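Local coordinates for HD-GYP domain-containing protein (Bdellovibrio bacteriovorus, PDB 3TM8) that binds a pair of iron ions in an HD-GYP domain and probably belongs to the cyclic-di-GMP phosphodiesterases, as an unconventional member of that class, at residues T30-N40 / E81-N92. Sequence-based numbering, arbitrary orientation.
With DMS (dimethyl sulfoxide), chain G.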
# COMPACT_ATOMS: atom_id res chain seq x y z
N THR A 30 4.20 8.94 7.86
CA THR A 30 3.98 10.37 7.67
C THR A 30 5.25 11.21 7.86
O THR A 30 5.20 12.42 7.70
CB THR A 30 2.88 10.93 8.60
OG1 THR A 30 3.28 10.84 9.97
CG2 THR A 30 1.55 10.20 8.39
N LEU A 31 6.37 10.57 8.23
CA LEU A 31 7.63 11.29 8.43
C LEU A 31 8.51 11.08 7.21
O LEU A 31 9.20 10.06 7.09
CB LEU A 31 8.32 10.81 9.72
CG LEU A 31 7.48 11.03 10.98
CD1 LEU A 31 8.14 10.34 12.17
CD2 LEU A 31 7.26 12.52 11.26
N ARG A 32 8.44 12.02 6.27
CA ARG A 32 9.07 11.85 4.98
C ARG A 32 9.53 13.20 4.45
O ARG A 32 9.00 14.24 4.85
CB ARG A 32 8.09 11.24 3.96
CG ARG A 32 7.58 9.84 4.28
CD ARG A 32 8.65 8.75 4.07
NE ARG A 32 8.17 7.42 4.46
CZ ARG A 32 7.54 6.57 3.66
NH1 ARG A 32 7.34 6.86 2.38
NH2 ARG A 32 7.12 5.40 4.13
N GLY A 33 10.48 13.17 3.53
CA GLY A 33 10.88 14.37 2.83
C GLY A 33 11.77 15.30 3.62
O GLY A 33 12.18 14.99 4.75
N ASP A 34 12.06 16.45 3.02
CA ASP A 34 13.07 17.37 3.54
C ASP A 34 12.57 18.43 4.51
O ASP A 34 13.36 19.21 5.04
CB ASP A 34 13.84 18.02 2.37
CG ASP A 34 12.95 18.84 1.45
OD1 ASP A 34 11.76 18.51 1.28
OD2 ASP A 34 13.46 19.83 0.89
N GLN A 35 11.26 18.48 4.77
CA GLN A 35 10.75 19.46 5.73
C GLN A 35 11.28 19.15 7.13
O GLN A 35 11.23 18.02 7.58
CB GLN A 35 9.22 19.52 5.76
CG GLN A 35 8.71 20.60 6.71
CD GLN A 35 7.20 20.65 6.89
OE1 GLN A 35 6.71 21.43 7.72
NE2 GLN A 35 6.46 19.82 6.15
N LYS A 36 11.79 20.17 7.82
CA LYS A 36 12.31 19.97 9.17
C LYS A 36 11.15 19.86 10.15
O LYS A 36 10.23 20.68 10.13
CB LYS A 36 13.23 21.11 9.58
CG LYS A 36 14.48 21.25 8.73
CD LYS A 36 15.43 22.28 9.32
CE LYS A 36 16.63 22.51 8.43
NZ LYS A 36 17.56 23.52 9.02
N ILE A 37 11.18 18.85 11.02
CA ILE A 37 10.11 18.69 11.99
C ILE A 37 10.26 19.71 13.11
O ILE A 37 11.37 19.99 13.54
CB ILE A 37 10.04 17.24 12.55
CG1 ILE A 37 11.29 16.89 13.35
CG2 ILE A 37 9.82 16.24 11.42
CD1 ILE A 37 11.24 15.47 13.95
N ASP A 38 9.15 20.28 13.56
CA ASP A 38 9.16 21.22 14.69
C ASP A 38 8.50 20.55 15.89
O ASP A 38 7.70 21.17 16.60
CB ASP A 38 8.43 22.51 14.32
CG ASP A 38 8.43 23.55 15.44
OD1 ASP A 38 9.44 23.64 16.17
OD2 ASP A 38 7.42 24.26 15.60
N PHE A 39 8.83 19.28 16.09
CA PHE A 39 8.36 18.49 17.23
C PHE A 39 9.34 17.35 17.47
O PHE A 39 10.03 16.92 16.55
CB PHE A 39 6.97 17.91 16.95
CG PHE A 39 6.85 17.21 15.62
CD1 PHE A 39 7.13 15.86 15.49
CD2 PHE A 39 6.47 17.92 14.50
CE1 PHE A 39 7.03 15.23 14.24
CE2 PHE A 39 6.38 17.31 13.26
CZ PHE A 39 6.65 15.96 13.13
N ASN A 40 9.44 16.87 18.71
CA ASN A 40 10.13 15.61 18.98
C ASN A 40 9.26 14.43 18.59
O ASN A 40 8.04 14.53 18.57
CB ASN A 40 10.39 15.45 20.48
CG ASN A 40 11.51 16.34 21.00
OD1 ASN A 40 12.30 16.91 20.24
ND2 ASN A 40 11.58 16.43 22.33
N GLU A 81 2.55 19.35 21.20
CA GLU A 81 3.15 19.64 19.91
C GLU A 81 2.33 19.10 18.73
O GLU A 81 2.79 19.09 17.58
CB GLU A 81 4.59 19.09 19.86
CG GLU A 81 5.53 19.74 20.87
CD GLU A 81 6.99 19.57 20.50
OE1 GLU A 81 7.48 18.42 20.53
OE2 GLU A 81 7.64 20.58 20.19
N GLU A 82 1.10 18.68 19.01
CA GLU A 82 0.28 18.08 17.96
C GLU A 82 -0.02 19.05 16.82
O GLU A 82 -0.06 18.66 15.65
CB GLU A 82 -1.01 17.51 18.55
CG GLU A 82 -1.80 16.68 17.55
CD GLU A 82 -2.94 15.91 18.20
OE1 GLU A 82 -3.23 16.16 19.39
OE2 GLU A 82 -3.55 15.06 17.51
N ASN A 83 -0.21 20.32 17.15
CA ASN A 83 -0.47 21.30 16.10
C ASN A 83 0.71 21.42 15.14
O ASN A 83 0.52 21.53 13.93
CB ASN A 83 -0.85 22.67 16.69
CG ASN A 83 -1.11 23.71 15.62
OD1 ASN A 83 -2.06 23.60 14.85
ND2 ASN A 83 -0.26 24.72 15.56
N SER A 84 1.93 21.40 15.68
CA SER A 84 3.12 21.44 14.84
C SER A 84 3.17 20.24 13.89
O SER A 84 3.52 20.38 12.71
CB SER A 84 4.38 21.48 15.70
OG SER A 84 5.54 21.42 14.90
N TYR A 85 2.80 19.07 14.40
CA TYR A 85 2.73 17.86 13.58
C TYR A 85 1.67 17.98 12.49
O TYR A 85 1.91 17.66 11.32
CB TYR A 85 2.47 16.62 14.44
CG TYR A 85 2.17 15.42 13.60
CD1 TYR A 85 3.18 14.74 12.93
CD2 TYR A 85 0.86 14.99 13.42
CE1 TYR A 85 2.91 13.63 12.14
CE2 TYR A 85 0.57 13.89 12.62
CZ TYR A 85 1.60 13.23 11.98
OH TYR A 85 1.29 12.14 11.19
N ARG A 86 0.48 18.44 12.86
CA ARG A 86 -0.59 18.55 11.87
C ARG A 86 -0.21 19.49 10.74
O ARG A 86 -0.51 19.22 9.57
CB ARG A 86 -1.90 19.00 12.53
CG ARG A 86 -2.56 17.94 13.43
CD ARG A 86 -3.99 18.35 13.80
NE ARG A 86 -4.02 19.65 14.48
CZ ARG A 86 -4.20 19.82 15.78
NH1 ARG A 86 -4.38 18.77 16.57
NH2 ARG A 86 -4.21 21.04 16.30
N THR A 87 0.43 20.61 11.08
CA THR A 87 0.83 21.57 10.05
C THR A 87 1.97 21.01 9.21
O THR A 87 2.01 21.23 8.00
CB THR A 87 1.20 22.95 10.63
OG1 THR A 87 2.27 22.82 11.57
CG2 THR A 87 -0.01 23.57 11.31
N TYR A 88 2.88 20.28 9.84
CA TYR A 88 3.95 19.60 9.11
C TYR A 88 3.38 18.66 8.06
O TYR A 88 3.80 18.67 6.89
CB TYR A 88 4.82 18.82 10.11
CG TYR A 88 5.71 17.77 9.49
CD1 TYR A 88 7.00 18.06 9.07
CD2 TYR A 88 5.25 16.46 9.34
CE1 TYR A 88 7.82 17.09 8.51
CE2 TYR A 88 6.05 15.49 8.79
CZ TYR A 88 7.33 15.80 8.36
OH TYR A 88 8.10 14.80 7.81
N LEU A 89 2.42 17.85 8.46
CA LEU A 89 1.85 16.86 7.56
C LEU A 89 1.10 17.51 6.40
O LEU A 89 1.27 17.13 5.24
CB LEU A 89 0.93 15.92 8.33
CG LEU A 89 0.29 14.81 7.50
CD1 LEU A 89 1.35 14.04 6.70
CD2 LEU A 89 -0.51 13.87 8.39
N GLN A 90 0.29 18.50 6.72
CA GLN A 90 -0.50 19.13 5.67
C GLN A 90 0.41 19.84 4.67
O GLN A 90 0.18 19.78 3.46
CB GLN A 90 -1.51 20.10 6.28
CG GLN A 90 -2.52 20.65 5.27
CD GLN A 90 -3.37 19.58 4.57
OE1 GLN A 90 -3.60 18.49 5.10
NE2 GLN A 90 -3.84 19.90 3.37
N LYS A 91 1.44 20.51 5.17
CA LYS A 91 2.41 21.15 4.28
C LYS A 91 3.14 20.12 3.40
O LYS A 91 3.35 20.35 2.21
CB LYS A 91 3.40 21.98 5.08
CG LYS A 91 4.53 22.58 4.28
CD LYS A 91 5.37 23.47 5.19
CE LYS A 91 6.66 23.92 4.53
NZ LYS A 91 7.52 24.65 5.52
N ASN A 92 3.52 18.99 3.98
CA ASN A 92 4.17 17.94 3.20
C ASN A 92 3.30 17.49 2.05
O ASN A 92 3.75 17.40 0.91
CB ASN A 92 4.46 16.73 4.08
CG ASN A 92 5.90 16.66 4.50
OD1 ASN A 92 6.66 17.63 4.35
ND2 ASN A 92 6.30 15.51 5.03
S DMS G . 8.85 4.21 7.59
O DMS G . 7.25 4.44 6.82
C1 DMS G . 9.04 2.42 7.80
C2 DMS G . 10.20 4.53 6.42
O HOH W 1 4.35 13.49 5.31
O HOH W 2 9.14 16.81 3.88
O HOH W 3 10.60 15.44 7.12
O HOH W 4 7.69 23.93 8.22
O HOH W 5 6.64 20.67 12.44
O HOH W 6 6.76 15.82 20.59
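Gln35 NE2 is gripped twice from helix 82-97, by Asn92 OD1 at 2.8 Å and by the backbone Tyr88 O at 3.0 Å. These bonds lash the irregular loop between strands 23-27 and 41-45 along the first helix of the chain, with helix 105-125 also touching Thr30, Arg32 and Asn92. The amide gets there because the Gln35 chain is fully extended, CG lying anti to the backbone N (chi1 -177°). Asn92 OD1 lies in the plane of the Gln35 amide, yet NE2 stands above the Asn92 carbonyl plane instead of on a lone pair. Asn92 spends its other end on the loop too, ND2 donating to Arg32 O, while a water joins Arg32 O, Gln35 N and Asn92 OD1.

An aromatic cluster of Phe39, Tyr85 and Tyr88 forms the apolar centre, a worked example of rings interlocking by edges and faces. Phe39 presents its edge to the face of Tyr88, centroids 5.5 Å apart and planes at 83°, and in turn receives the edge of Tyr85 in an offset edge-to-face pair. Tyr85 CB also sits over the Phe39 face as a CH-pi contact. Ile37 CG2 approaches Tyr88 CE1 at 3.6 Å, and the phenol then emerges at the loop backbone, where Tyr88 OH accepts from Arg32 N. The guanidinium of Arg32 leads elsewhere, to Asp110 O, Gln113 and a dimethyl sulfoxide probably from the crystallisation liquor.

Near the start of the helix, Ser84 OG, in one of its two conformers, donates to Asp38 O. Glu81 occupies the N-cap position; its OE2 makes a salt bridge with Arg55, while OE1 accepts from Asn40 N at 3.1 Å, met on the syn side and 28° out of the carboxylate plane.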